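Local coordinates for glycosylation Associate Protein 3 (Streptococcus agalactiae serotype V, PDB 6OYC) that probably acts with Gap1 and Gap2 in the accessory Sec system, which glycosylates and secretes a bacterial surface protein, at residues I108-P113 with L136-V141; Y70-N75 with Y119-I124; D253-A256 with I260-K263; T21-Q24 with S29-F32; G293-S296 with L301-V304. All coordinates share one frame; numbering follows the deposited sequence.

Contact 1: I108-P113 with L136-V141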
loop_
_atom_site.group_PDB
_atom_site.type_symbol
_atom_site.label_atom_id
_atom_site.label_comp_id
_atom_site.label_asym_id
_atom_site.label_seq_id
_atom_site.Cartn_x
_atom_site.Cartn_y
_atom_site.Cartn_z
ATOM N N ILE C 108 8.579 -7.446 15.955
ATOM C CA ILE C 108 9.347 -7.160 17.157
ATOM C C ILE C 108 9.093 -5.709 17.526
ATOM O O ILE C 108 8.645 -4.894 16.718
ATOM C CB ILE C 108 10.875 -7.407 17.013
ATOM C CG1 ILE C 108 11.471 -6.526 15.915
ATOM C CG2 ILE C 108 11.187 -8.888 16.775
ATOM C CD1 ILE C 108 12.996 -6.668 15.791
ATOM N N ILE C 109 9.372 -5.397 18.775
ATOM C CA ILE C 109 9.369 -4.032 19.252
ATOM C C ILE C 109 10.752 -3.757 19.807
ATOM O O ILE C 109 11.276 -4.548 20.598
ATOM C CB ILE C 109 8.276 -3.800 20.306
ATOM C CG1 ILE C 109 6.905 -4.033 19.669
ATOM C CG2 ILE C 109 8.370 -2.378 20.868
ATOM C CD1 ILE C 109 5.739 -3.708 20.582
ATOM N N PHE C 110 11.350 -2.657 19.377
ATOM C CA PHE C 110 12.681 -2.292 19.820
ATOM C C PHE C 110 12.668 -0.815 20.165
ATOM O O PHE C 110 11.804 -0.065 19.705
ATOM C CB PHE C 110 13.724 -2.564 18.735
ATOM C CG PHE C 110 13.558 -1.686 17.505
ATOM C CD1 PHE C 110 12.684 -2.057 16.488
ATOM C CD2 PHE C 110 14.255 -0.489 17.382
ATOM C CE1 PHE C 110 12.515 -1.258 15.362
ATOM C CE2 PHE C 110 14.092 0.320 16.265
ATOM C CZ PHE C 110 13.215 -0.063 15.249
ATOM N N ILE C 111 13.646 -0.401 20.967
ATOM C CA ILE C 111 13.904 1.010 21.219
ATOM C C ILE C 111 15.027 1.468 20.300
ATOM O O ILE C 111 16.077 0.826 20.233
ATOM C CB ILE C 111 14.255 1.254 22.694
ATOM C CG1 ILE C 111 12.966 1.300 23.522
ATOM C CG2 ILE C 111 15.042 2.537 22.841
ATOM C CD1 ILE C 111 13.161 0.822 24.925
ATOM N N TYR C 112 14.799 2.547 19.566
ATOM C CA TYR C 112 15.869 3.133 18.776
ATOM C C TYR C 112 16.938 3.638 19.737
ATOM O O TYR C 112 16.655 4.540 20.537
ATOM C CB TYR C 112 15.342 4.266 17.902
ATOM C CG TYR C 112 16.339 4.805 16.898
ATOM C CD1 TYR C 112 16.835 3.999 15.858
ATOM C CD2 TYR C 112 16.773 6.135 16.968
ATOM C CE1 TYR C 112 17.748 4.514 14.921
ATOM C CE2 TYR C 112 17.673 6.658 16.033
ATOM C CZ TYR C 112 18.162 5.846 15.014
ATOM O OH TYR C 112 19.067 6.376 14.110
ATOM N N PRO C 113 18.148 3.083 19.715
ATOM C CA PRO C 113 19.083 3.290 20.825
ATOM C C PRO C 113 19.790 4.638 20.766
ATOM O O PRO C 113 19.875 5.278 19.718
ATOM C CB PRO C 113 20.076 2.141 20.654
ATOM C CG PRO C 113 20.063 1.869 19.202
ATOM C CD PRO C 113 18.650 2.095 18.747
ATOM N N LEU C 136 7.958 -4.860 4.617
ATOM C CA LEU C 136 8.107 -4.679 6.044
ATOM C C LEU C 136 7.290 -3.462 6.445
ATOM O O LEU C 136 7.090 -2.545 5.639
ATOM C CB LEU C 136 9.567 -4.490 6.443
ATOM C CG LEU C 136 10.598 -5.555 6.047
ATOM C CD1 LEU C 136 11.952 -5.119 6.534
ATOM C CD2 LEU C 136 10.281 -6.911 6.637
ATOM N N LYS C 137 6.810 -3.466 7.691
ATOM C CA LYS C 137 6.094 -2.329 8.260
ATOM C C LYS C 137 6.800 -1.873 9.529
ATOM O O LYS C 137 6.985 -2.659 10.469
ATOM C CB LYS C 137 4.632 -2.675 8.552
ATOM C CG LYS C 137 3.772 -1.495 8.992
ATOM C CD LYS C 137 2.311 -1.921 9.091
ATOM C CE LYS C 137 1.461 -0.871 9.758
ATOM N NZ LYS C 137 0.111 -1.403 10.108
ATOM N N LEU C 138 7.182 -0.602 9.552
ATOM C CA LEU C 138 7.866 0.016 10.675
ATOM C C LEU C 138 7.006 1.168 11.193
ATOM O O LEU C 138 6.697 2.101 10.440
ATOM C CB LEU C 138 9.245 0.515 10.235
ATOM C CG LEU C 138 10.088 1.294 11.234
ATOM C CD1 LEU C 138 10.489 0.369 12.384
ATOM C CD2 LEU C 138 11.317 1.850 10.527
ATOM N N GLU C 139 6.626 1.107 12.469
ATOM C CA GLU C 139 5.762 2.123 13.051
ATOM C C GLU C 139 6.119 2.331 14.515
ATOM O O GLU C 139 6.574 1.409 15.201
ATOM C CB GLU C 139 4.288 1.727 12.939
ATOM C CG GLU C 139 4.061 0.297 13.379
ATOM C CD GLU C 139 2.616 -0.145 13.238
ATOM O OE1 GLU C 139 1.717 0.697 13.476
ATOM O OE2 GLU C 139 2.390 -1.332 12.888
ATOM N N GLU C 140 5.875 3.539 15.003
ATOM C CA GLU C 140 6.058 3.765 16.425
ATOM C C GLU C 140 4.889 3.173 17.195
ATOM O O GLU C 140 3.786 3.010 16.672
ATOM C CB GLU C 140 6.230 5.251 16.749
ATOM C CG GLU C 140 5.113 6.143 16.322
ATOM C CD GLU C 140 5.425 7.607 16.598
ATOM O OE1 GLU C 140 5.365 8.408 15.640
ATOM O OE2 GLU C 140 5.751 7.945 17.763
ATOM N N VAL C 141 5.167 2.808 18.434
ATOM C CA VAL C 141 4.211 2.123 19.284
ATOM C C VAL C 141 3.495 3.170 20.126
ATOM O O VAL C 141 4.133 3.916 20.880
ATOM C CB VAL C 141 4.915 1.086 20.168
ATOM C CG1 VAL C 141 3.921 0.434 21.089
ATOM C CG2 VAL C 141 5.603 0.056 19.297
#

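Contact 2: Y70-N75 with Y119-I124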
loop_
_atom_site.group_PDB
_atom_site.type_symbol
_atom_site.label_atom_id
_atom_site.label_comp_id
_atom_site.label_asym_id
_atom_site.label_seq_id
_atom_site.Cartn_x
_atom_site.Cartn_y
_atom_site.Cartn_z
ATOM N N TYR C 70 9.581 1.235 18.630
ATOM C CA TYR C 70 9.026 0.981 17.315
ATOM C C TYR C 70 8.717 -0.501 17.138
ATOM O O TYR C 70 9.329 -1.376 17.758
ATOM C CB TYR C 70 9.969 1.459 16.206
ATOM C CG TYR C 70 10.256 2.940 16.254
ATOM C CD1 TYR C 70 9.474 3.853 15.546
ATOM C CD2 TYR C 70 11.328 3.432 17.005
ATOM C CE1 TYR C 70 9.755 5.224 15.587
ATOM C CE2 TYR C 70 11.615 4.790 17.049
ATOM C CZ TYR C 70 10.829 5.677 16.340
ATOM O OH TYR C 70 11.128 7.015 16.407
ATOM N N SER C 71 7.755 -0.756 16.261
ATOM C CA SER C 71 7.375 -2.093 15.838
ATOM C C SER C 71 7.830 -2.334 14.401
ATOM O O SER C 71 7.594 -1.502 13.515
ATOM C CB SER C 71 5.860 -2.276 15.935
ATOM O OG SER C 71 5.490 -3.522 15.385
ATOM N N LEU C 72 8.476 -3.473 14.168
ATOM C CA LEU C 72 8.851 -3.905 12.828
ATOM C C LEU C 72 8.179 -5.234 12.550
ATOM O O LEU C 72 8.307 -6.174 13.343
ATOM C CB LEU C 72 10.358 -4.040 12.679
ATOM C CG LEU C 72 10.874 -4.412 11.286
ATOM C CD1 LEU C 72 10.635 -3.258 10.309
ATOM C CD2 LEU C 72 12.351 -4.759 11.384
ATOM N N SER C 73 7.463 -5.303 11.432
ATOM C CA SER C 73 6.691 -6.472 11.049
ATOM C C SER C 73 7.139 -6.948 9.679
ATOM O O SER C 73 7.450 -6.135 8.802
ATOM C CB SER C 73 5.188 -6.164 11.012
ATOM O OG SER C 73 4.784 -5.571 12.222
ATOM N N LEU C 74 7.149 -8.266 9.499
ATOM C CA LEU C 74 7.467 -8.889 8.223
ATOM C C LEU C 74 6.190 -9.452 7.617
ATOM O O LEU C 74 5.485 -10.233 8.258
ATOM C CB LEU C 74 8.508 -9.991 8.400
ATOM C CG LEU C 74 8.760 -10.920 7.208
ATOM C CD1 LEU C 74 9.542 -10.237 6.089
ATOM C CD2 LEU C 74 9.496 -12.150 7.683
ATOM N N ASN C 75 5.888 -9.042 6.401
ATOM C CA ASN C 75 4.799 -9.619 5.625
ATOM C C ASN C 75 5.431 -10.388 4.471
ATOM O O ASN C 75 5.888 -9.782 3.498
ATOM C CB ASN C 75 3.840 -8.539 5.127
ATOM C CG ASN C 75 2.512 -9.111 4.688
ATOM O OD1 ASN C 75 2.465 -10.175 4.059
ATOM N ND2 ASN C 75 1.419 -8.427 5.032
ATOM N N TYR C 119 20.659 3.705 10.673
ATOM C CA TYR C 119 20.365 2.285 10.816
ATOM C C TYR C 119 20.047 1.685 9.452
ATOM O O TYR C 119 19.730 2.388 8.492
ATOM C CB TYR C 119 19.222 2.034 11.829
ATOM C CG TYR C 119 17.835 2.492 11.397
ATOM C CD1 TYR C 119 17.488 3.847 11.383
ATOM C CD2 TYR C 119 16.869 1.567 10.993
ATOM C CE1 TYR C 119 16.224 4.261 10.981
ATOM C CE2 TYR C 119 15.589 1.975 10.590
ATOM C CZ TYR C 119 15.275 3.320 10.589
ATOM O OH TYR C 119 14.021 3.723 10.197
ATOM N N THR C 120 20.172 0.374 9.367
ATOM C CA THR C 120 19.822 -0.369 8.169
ATOM C C THR C 120 18.909 -1.513 8.566
ATOM O O THR C 120 18.909 -1.959 9.711
ATOM C CB THR C 120 21.051 -0.957 7.463
ATOM O OG1 THR C 120 21.648 -1.925 8.327
ATOM C CG2 THR C 120 22.082 0.133 7.095
ATOM N N ILE C 121 18.151 -2.020 7.603
ATOM C CA ILE C 121 17.364 -3.231 7.805
ATOM C C ILE C 121 17.678 -4.169 6.656
ATOM O O ILE C 121 17.658 -3.751 5.496
ATOM C CB ILE C 121 15.854 -2.937 7.885
ATOM C CG1 ILE C 121 15.563 -1.976 9.044
ATOM C CG2 ILE C 121 15.103 -4.214 8.061
ATOM C CD1 ILE C 121 14.121 -1.451 9.091
ATOM N N SER C 122 17.985 -5.426 6.976
ATOM C CA SER C 122 18.409 -6.407 5.988
ATOM C C SER C 122 17.516 -7.635 6.036
ATOM O O SER C 122 17.251 -8.180 7.113
ATOM C CB SER C 122 19.861 -6.826 6.211
ATOM O OG SER C 122 20.735 -5.776 5.883
ATOM N N LEU C 123 17.049 -8.054 4.865
ATOM C CA LEU C 123 16.416 -9.351 4.692
ATOM C C LEU C 123 17.511 -10.398 4.555
ATOM O O LEU C 123 18.412 -10.253 3.720
ATOM C CB LEU C 123 15.545 -9.338 3.441
ATOM C CG LEU C 123 14.259 -10.137 3.317
ATOM C CD1 LEU C 123 13.265 -9.691 4.385
ATOM C CD2 LEU C 123 13.672 -9.934 1.902
ATOM N N ILE C 124 17.455 -11.441 5.375
ATOM C CA ILE C 124 18.500 -12.457 5.380
ATOM C C ILE C 124 17.882 -13.831 5.145
ATOM O O ILE C 124 16.951 -14.234 5.853
ATOM C CB ILE C 124 19.314 -12.423 6.680
ATOM C CG1 ILE C 124 19.922 -11.032 6.858
ATOM C CG2 ILE C 124 20.404 -13.470 6.635
ATOM C CD1 ILE C 124 20.780 -10.887 8.074
#

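Contact 3: D253-A256 with I260-K263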
loop_
_atom_site.group_PDB
_atom_site.type_symbol
_atom_site.label_atom_id
_atom_site.label_comp_id
_atom_site.label_asym_id
_atom_site.label_seq_id
_atom_site.Cartn_x
_atom_site.Cartn_y
_atom_site.Cartn_z
ATOM N N ASP C 253 -8.522 12.902 -7.571
ATOM C CA ASP C 253 -7.451 13.031 -8.557
ATOM C C ASP C 253 -6.054 12.819 -7.957
ATOM O O ASP C 253 -5.065 13.338 -8.473
ATOM C CB ASP C 253 -7.518 14.388 -9.275
ATOM C CG ASP C 253 -8.848 14.608 -10.009
ATOM O OD1 ASP C 253 -9.352 13.663 -10.648
ATOM O OD2 ASP C 253 -9.391 15.727 -9.950
ATOM N N CYS C 254 -5.940 12.069 -6.869
ATOM C CA CYS C 254 -4.640 11.677 -6.341
ATOM C C CYS C 254 -4.277 10.312 -6.914
ATOM O O CYS C 254 -4.950 9.311 -6.624
ATOM C CB CYS C 254 -4.657 11.635 -4.815
ATOM S SG CYS C 254 -4.808 13.264 -4.084
ATOM N N PHE C 255 -3.216 10.274 -7.718
ATOM C CA PHE C 255 -2.883 9.103 -8.507
ATOM C C PHE C 255 -1.380 8.854 -8.501
ATOM O O PHE C 255 -0.575 9.785 -8.424
ATOM C CB PHE C 255 -3.361 9.269 -9.954
ATOM C CG PHE C 255 -4.851 9.116 -10.136
ATOM C CD1 PHE C 255 -5.489 7.920 -9.808
ATOM C CD2 PHE C 255 -5.608 10.155 -10.663
ATOM C CE1 PHE C 255 -6.848 7.768 -9.999
ATOM C CE2 PHE C 255 -6.972 10.023 -10.848
ATOM C CZ PHE C 255 -7.600 8.827 -10.517
ATOM N N ALA C 256 -1.013 7.587 -8.586
ATOM C CA ALA C 256 0.308 7.187 -9.043
ATOM C C ALA C 256 0.272 7.005 -10.548
ATOM O O ALA C 256 -0.802 6.997 -11.147
ATOM C CB ALA C 256 0.726 5.902 -8.340
ATOM N N ILE C 260 2.278 2.131 -12.279
ATOM C CA ILE C 260 2.471 1.856 -10.861
ATOM C C ILE C 260 1.160 1.408 -10.221
ATOM O O ILE C 260 1.150 0.512 -9.370
ATOM C CB ILE C 260 3.086 3.080 -10.158
ATOM C CG1 ILE C 260 4.521 3.288 -10.673
ATOM C CG2 ILE C 260 2.995 2.937 -8.623
ATOM C CD1 ILE C 260 5.279 4.461 -10.074
ATOM N N LEU C 261 0.032 1.995 -10.634
ATOM C CA LEU C 261 -1.257 1.561 -10.097
ATOM C C LEU C 261 -1.489 0.075 -10.337
ATOM O O LEU C 261 -2.004 -0.627 -9.464
ATOM C CB LEU C 261 -2.390 2.382 -10.714
ATOM C CG LEU C 261 -2.407 3.858 -10.326
ATOM C CD1 LEU C 261 -3.451 4.629 -11.123
ATOM C CD2 LEU C 261 -2.603 4.032 -8.817
ATOM N N LEU C 262 -1.091 -0.427 -11.510
ATOM C CA LEU C 262 -1.328 -1.827 -11.838
ATOM C C LEU C 262 -0.581 -2.775 -10.909
ATOM O O LEU C 262 -1.005 -3.920 -10.733
ATOM C CB LEU C 262 -0.927 -2.102 -13.283
ATOM C CG LEU C 262 -1.730 -1.377 -14.358
ATOM C CD1 LEU C 262 -1.305 -1.831 -15.762
ATOM C CD2 LEU C 262 -3.227 -1.571 -14.145
ATOM N N LYS C 263 0.526 -2.333 -10.305
ATOM C CA LYS C 263 1.304 -3.246 -9.471
ATOM C C LYS C 263 0.519 -3.766 -8.271
ATOM O O LYS C 263 0.945 -4.748 -7.658
ATOM C CB LYS C 263 2.596 -2.568 -9.008
ATOM C CG LYS C 263 3.504 -2.161 -10.159
ATOM C CD LYS C 263 4.841 -1.642 -9.671
ATOM C CE LYS C 263 5.831 -1.579 -10.818
ATOM N NZ LYS C 263 7.193 -1.231 -10.342
#

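Contact 4: T21-Q24 with S29-F32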
loop_
_atom_site.group_PDB
_atom_site.type_symbol
_atom_site.label_atom_id
_atom_site.label_comp_id
_atom_site.label_asym_id
_atom_site.label_seq_id
_atom_site.Cartn_x
_atom_site.Cartn_y
_atom_site.Cartn_z
ATOM N N THR C 21 20.078 -17.240 -7.682
ATOM C CA THR C 21 18.660 -17.140 -7.355
ATOM C C THR C 21 17.837 -16.610 -8.531
ATOM O O THR C 21 18.261 -15.710 -9.260
ATOM C CB THR C 21 18.476 -16.239 -6.135
ATOM O OG1 THR C 21 19.181 -16.789 -5.017
ATOM C CG2 THR C 21 17.012 -16.073 -5.786
ATOM N N LYS C 22 16.650 -17.181 -8.721
ATOM C CA LYS C 22 15.668 -16.628 -9.648
ATOM C C LYS C 22 14.732 -15.721 -8.854
ATOM O O LYS C 22 14.007 -16.177 -7.965
ATOM C CB LYS C 22 14.924 -17.742 -10.374
ATOM C CG LYS C 22 15.898 -18.654 -11.125
ATOM C CD LYS C 22 15.237 -19.878 -11.727
ATOM C CE LYS C 22 16.233 -20.621 -12.603
ATOM N NZ LYS C 22 15.761 -21.977 -12.974
ATOM N N LEU C 23 14.810 -14.424 -9.126
ATOM C CA LEU C 23 13.946 -13.433 -8.503
ATOM C C LEU C 23 12.964 -12.899 -9.521
ATOM O O LEU C 23 13.346 -12.532 -10.637
ATOM C CB LEU C 23 14.727 -12.275 -7.898
ATOM C CG LEU C 23 15.622 -12.584 -6.709
ATOM C CD1 LEU C 23 16.582 -11.427 -6.552
ATOM C CD2 LEU C 23 14.815 -12.834 -5.423
ATOM N N GLN C 24 11.704 -12.841 -9.137
ATOM C CA GLN C 24 10.685 -12.256 -9.983
ATOM C C GLN C 24 9.997 -11.145 -9.211
ATOM O O GLN C 24 9.561 -11.360 -8.072
ATOM C CB GLN C 24 9.700 -13.312 -10.432
ATOM C CG GLN C 24 8.480 -12.690 -11.038
ATOM C CD GLN C 24 7.779 -13.601 -11.996
ATOM O OE1 GLN C 24 7.270 -13.146 -13.022
ATOM N NE2 GLN C 24 7.740 -14.902 -11.675
ATOM N N SER C 29 5.665 -7.066 -4.874
ATOM C CA SER C 29 6.208 -8.203 -4.154
ATOM C C SER C 29 7.324 -8.876 -4.950
ATOM O O SER C 29 7.512 -8.627 -6.144
ATOM C CB SER C 29 5.098 -9.204 -3.845
ATOM O OG SER C 29 4.060 -8.561 -3.147
ATOM N N VAL C 30 8.076 -9.737 -4.260
ATOM C CA VAL C 30 9.231 -10.414 -4.837
ATOM C C VAL C 30 9.102 -11.914 -4.589
ATOM O O VAL C 30 8.949 -12.351 -3.440
ATOM C CB VAL C 30 10.556 -9.876 -4.264
ATOM C CG1 VAL C 30 11.734 -10.476 -5.004
ATOM C CG2 VAL C 30 10.587 -8.358 -4.349
ATOM N N CYS C 31 9.154 -12.699 -5.662
ATOM C CA CYS C 31 9.172 -14.158 -5.574
ATOM C C CYS C 31 10.607 -14.676 -5.716
ATOM O O CYS C 31 11.299 -14.368 -6.695
ATOM C CB CYS C 31 8.267 -14.791 -6.632
ATOM S SG CYS C 31 8.303 -16.632 -6.625
ATOM N N PHE C 32 11.038 -15.465 -4.742
ATOM C CA PHE C 32 12.394 -15.988 -4.655
ATOM C C PHE C 32 12.373 -17.491 -4.908
ATOM O O PHE C 32 11.543 -18.215 -4.350
ATOM C CB PHE C 32 12.975 -15.668 -3.274
ATOM C CG PHE C 32 14.295 -16.325 -2.963
ATOM C CD1 PHE C 32 14.401 -17.707 -2.800
ATOM C CD2 PHE C 32 15.422 -15.541 -2.751
ATOM C CE1 PHE C 32 15.612 -18.298 -2.497
ATOM C CE2 PHE C 32 16.630 -16.119 -2.437
ATOM C CZ PHE C 32 16.731 -17.500 -2.309
#

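Contact 5: G293-S296 with L301-V304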
loop_
_atom_site.group_PDB
_atom_site.type_symbol
_atom_site.label_atom_id
_atom_site.label_comp_id
_atom_site.label_asym_id
_atom_site.label_seq_id
_atom_site.Cartn_x
_atom_site.Cartn_y
_atom_site.Cartn_z
ATOM N N GLY C 293 -11.885 18.286 -4.726
ATOM C CA GLY C 293 -10.658 18.509 -3.977
ATOM C C GLY C 293 -9.736 19.520 -4.625
ATOM O O GLY C 293 -10.060 20.180 -5.610
ATOM N N LEU C 294 -8.527 19.594 -4.069
ATOM C CA LEU C 294 -7.574 20.643 -4.420
ATOM C C LEU C 294 -6.849 20.401 -5.739
ATOM O O LEU C 294 -6.460 21.373 -6.397
ATOM C CB LEU C 294 -6.541 20.785 -3.304
ATOM C CG LEU C 294 -7.226 21.126 -1.991
ATOM C CD1 LEU C 294 -6.302 20.912 -0.827
ATOM C CD2 LEU C 294 -7.724 22.566 -2.044
ATOM N N VAL C 295 -6.639 19.135 -6.125
ATOM C CA VAL C 295 -5.726 18.825 -7.225
ATOM C C VAL C 295 -6.190 19.489 -8.512
ATOM O O VAL C 295 -5.384 20.056 -9.259
ATOM C CB VAL C 295 -5.578 17.296 -7.390
ATOM C CG1 VAL C 295 -4.807 16.962 -8.649
ATOM C CG2 VAL C 295 -4.859 16.700 -6.200
ATOM N N SER C 296 -7.493 19.435 -8.794
ATOM C CA SER C 296 -8.017 20.068 -10.002
ATOM C C SER C 296 -7.864 21.589 -9.978
ATOM O O SER C 296 -7.952 22.221 -11.031
ATOM C CB SER C 296 -9.490 19.700 -10.191
ATOM O OG SER C 296 -10.242 20.027 -9.031
ATOM N N LEU C 301 0.119 20.451 -8.598
ATOM C CA LEU C 301 0.062 19.371 -7.624
ATOM C C LEU C 301 0.055 17.980 -8.259
ATOM O O LEU C 301 0.308 17.004 -7.542
ATOM C CB LEU C 301 -1.164 19.528 -6.715
ATOM C CG LEU C 301 -1.153 20.647 -5.659
ATOM C CD1 LEU C 301 -2.416 20.579 -4.821
ATOM C CD2 LEU C 301 0.119 20.613 -4.755
ATOM N N ASN C 302 -0.218 17.860 -9.567
ATOM C CA ASN C 302 -0.276 16.540 -10.195
ATOM C C ASN C 302 1.014 15.761 -9.982
ATOM O O ASN C 302 0.977 14.558 -9.692
ATOM C CB ASN C 302 -0.554 16.661 -11.694
ATOM C CG ASN C 302 -2.010 16.927 -11.990
ATOM O OD1 ASN C 302 -2.340 17.893 -12.680
ATOM N ND2 ASN C 302 -2.891 16.087 -11.464
ATOM N N LEU C 303 2.163 16.430 -10.146
ATOM C CA LEU C 303 3.457 15.769 -9.983
ATOM C C LEU C 303 3.497 14.949 -8.702
ATOM O O LEU C 303 4.004 13.830 -8.693
ATOM C CB LEU C 303 4.584 16.814 -9.981
ATOM C CG LEU C 303 5.977 16.238 -9.803
ATOM C CD1 LEU C 303 6.345 15.329 -10.987
ATOM C CD2 LEU C 303 6.999 17.359 -9.638
ATOM N N VAL C 304 2.909 15.471 -7.623
ATOM C CA VAL C 304 3.078 14.936 -6.282
ATOM C C VAL C 304 1.789 14.350 -5.706
ATOM O O VAL C 304 1.737 14.063 -4.508
ATOM C CB VAL C 304 3.642 16.010 -5.326
ATOM C CG1 VAL C 304 5.012 16.491 -5.785
ATOM C CG2 VAL C 304 2.650 17.186 -5.186
#

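Contact 1: I108-P113 with L136-V141
Phe110 with Leu138 links two strands that are not neighbours, and Ile109 with Val141 adds a contact just beyond the end of strand 130-140. Strand 107-111 and strand 130-140 both pair with strand 69-78 between them, so no hydrogen bond joins the two segments and the CA atoms of Ile109 and Val141 stay 8.0 Å apart. Phe110 and Leu138 are long enough to meet beneath strand 69-78, while compact, branched Val141 need offer only one methyl to the longer Ile109. On the inner face Leu138 CD1 comes up to the edge of the Phe110 ring, near its plane, 4.0 Å from Phe110 CE1. The ring gets there because Phe110 CG is lodged between the backbone N and carbonyl carbon (chi1 66°), and the two side chains meet at about a right angle. On the outer face Val141 CG2 sits against two branches of Ile109, 4.0 Å from Ile109 CD1; this pair is more exposed.

Charge enters within 136-141 alone: Lys137 NZ and Glu139 OE2 form a long salt bridge of 3.6 Å. Tyr176 OH is hydrogen-bonded to both Lys137 NZ and Glu139 OE1, which would help steady these flexible chains.

Phe110 also touches Ile88 of the facing sheet. An apolar inner face and a more polar outer one are consistent with a beta-sandwich in the part of the chain that matches the accessory Sec family.

Contact 2: Y70-N75 with Y119-I124
Leu72 and Leu74 meet Ile121 and Leu123 across the interior of a beta-sandwich, strand 69-78 belonging to one antiparallel sheet and strand 118-125 to the other. The backbones run in broadly the same direction but exchange no hydrogen bonds; the CA atoms of Leu72 and Ile121 are 9.9 Å apart, a gap that side chains alone bridge. The first residue to make contact is Leu72, which reaches toward Ile121 tip to tip, with Leu72 CD1 at 4.1 Å from Ile121 CD1. Leu72 CG lies anti to the backbone N (chi1 -177°), an extended setting that carries CD1 out toward the facing sheet. Ser73, next in line, turns its small polar side chain away from that sheet while its backbone pairs with Lys137. Leu74 then returns to the inner side and also packs on Leu136. Leu123 meets it crosswise, at about a right angle, with a first torsion of -147°, turned away from the staggered positions, which carries Leu123 CD1 to 4.1 Å from Leu74 CD1.

Contact 3: D253-A256 with I260-K263
Leu261 points back from helix 258-262 at Phe255 and Ala256, in the loop that leads out of strand 248-251 of the parallel sheet and turns into this short helix of the alpha/beta part. Its two methyl groups divide the work. Leu261 CD1 approaches the Phe255 ring at a slant, 4.1 Å from Phe255 CD1, whereas Leu261 CD2 turns to the methyl of Ala256, 3.8 Å from Ala256 CB. With Leu261 CG anti to the carbonyl carbon (chi1 -67°), the forked end is aimed at the loop. Ile260 closes on the same methyl, Ile260 CG2 lying 3.7 Å from Ala256 CB. The Ala256 methyl thus touches both Ile260 and Leu261, and so short a side chain suits a place where the CA atoms of Ala256 and Leu261 are only 5.9 Å apart. Phe255 also packs edge-to-face with Trp280, and Leu261 rests on Phe235 and Trp280.

No hydrogen bond crosses between the segments, and Ala256 O faces hydrocarbon, 3.6 Å from Leu261 CD1. Their direct contact is therefore apolar, while polar bonds to neighbouring residues hold the backbones: Phe255 N to Ser305 OG and Leu261 O to Gln232 NE2.

Contact 4: T21-Q24 with S29-F32
Leu23 with Phe32 and Gln24 with Cys31 are successive pairs of an antiparallel hairpin, strands 22-24 and 29-32 running at 158° to each other with axes 4.8 Å apart. Gln24 and Cys31 form the hydrogen-bonded pair: Gln24 N donates to Cys31 O at 2.9 Å, and Cys31 N to Gln24 O at 2.8 Å, the latter nearly straight at 168°. Each donor lies in the plane of the carbonyl it meets. Leu23 and Phe32 are the non-hydrogen-bonded pair, where the CA-H of Leu23 points at Cys31 O with a carbon-oxygen distance of 3.3 Å.

The side chains of Leu23 and Phe32 share one face of the sheet. Leu23 CD2 reaches both Val30 CG1 and Phe32 CD2, each 3.9 Å away, so one methyl of Leu23 touches two apolar residues of the partner strand. Thr21 places its methyl over a face of the Phe32 ring, Thr21 CG2 lying 3.6 Å from the ring centroid in a CH-pi contact; CG2 is anti to the backbone N, while the hydroxyl OG1 is hydrogen-bonded to Asn34 ND2. Gln24 and Cys31 share the other, more exposed face, where a long polar amide chain is well tolerated.

Strand 29-33 is also paired with strand 130-140: Val30 and Phe32 are hydrogen-bonded to Phe133 and Phe131, the Phe32 and Phe131 rings stack, and Ser29 OG is hydrogen-bonded to His134. The hairpin thereby extends the sheet, strand 22-26 lying beyond strand 29-33.

Contact 5: G293-S296 with L301-V304
Val295 and Leu301 bring their CA atoms within 5.8 Å, joining the 3-10 turn that starts at Val295 to a helix-like turn at 301-303, without a hydrogen bond across. Leu301 is directed at the facing segment, and its long side chain just reaches Leu294 CB and the Val295 backbone: Leu301 CD1 lies 4.4 Å from Leu294 CB and 4.5 Å from Val295 CA. Val295, beta-branched and buried, sends CG1 anti to its backbone N (chi1 171°) toward the end of the Asn302 side chain, which meets it at a slant. The turn of 301-304 is held by Val304 N donating to Leu301 O at 3.0 Å.

Val295 also packs on Asp253, whose OD1 is hydrogen-bonded to His291 ND1, and a glycerol, probably from the crystallisation liquor, lies near Asn302. The loop follows an outermost strand of a parallel sheet whose layout resembles that of alpha/beta-hydrolases, in which a histidine usually follows the last strand; no catalytic role is established here.

From the N terminus, contact 4 closes a short hairpin, 21-32, at one end of a sheet. Contacts 2 and 1 then cross: 108-113 falls inside the loop closed by contact 2, while 136-141 falls outside it. They touch through probable backbone hydrogen bonds that join Tyr70 with Phe110 and Ser71 with Glu139. Contact 2 links the two sheets of the sandwich, and contact 1 spans strand 69-78 within one of them, the sheet that also includes contact 4's hairpin. Contacts 3 and 5 follow in series in the alpha/beta part, each closing a short local loop, and meet where Asp253 and Cys254 pack on Val295. None nests inside another.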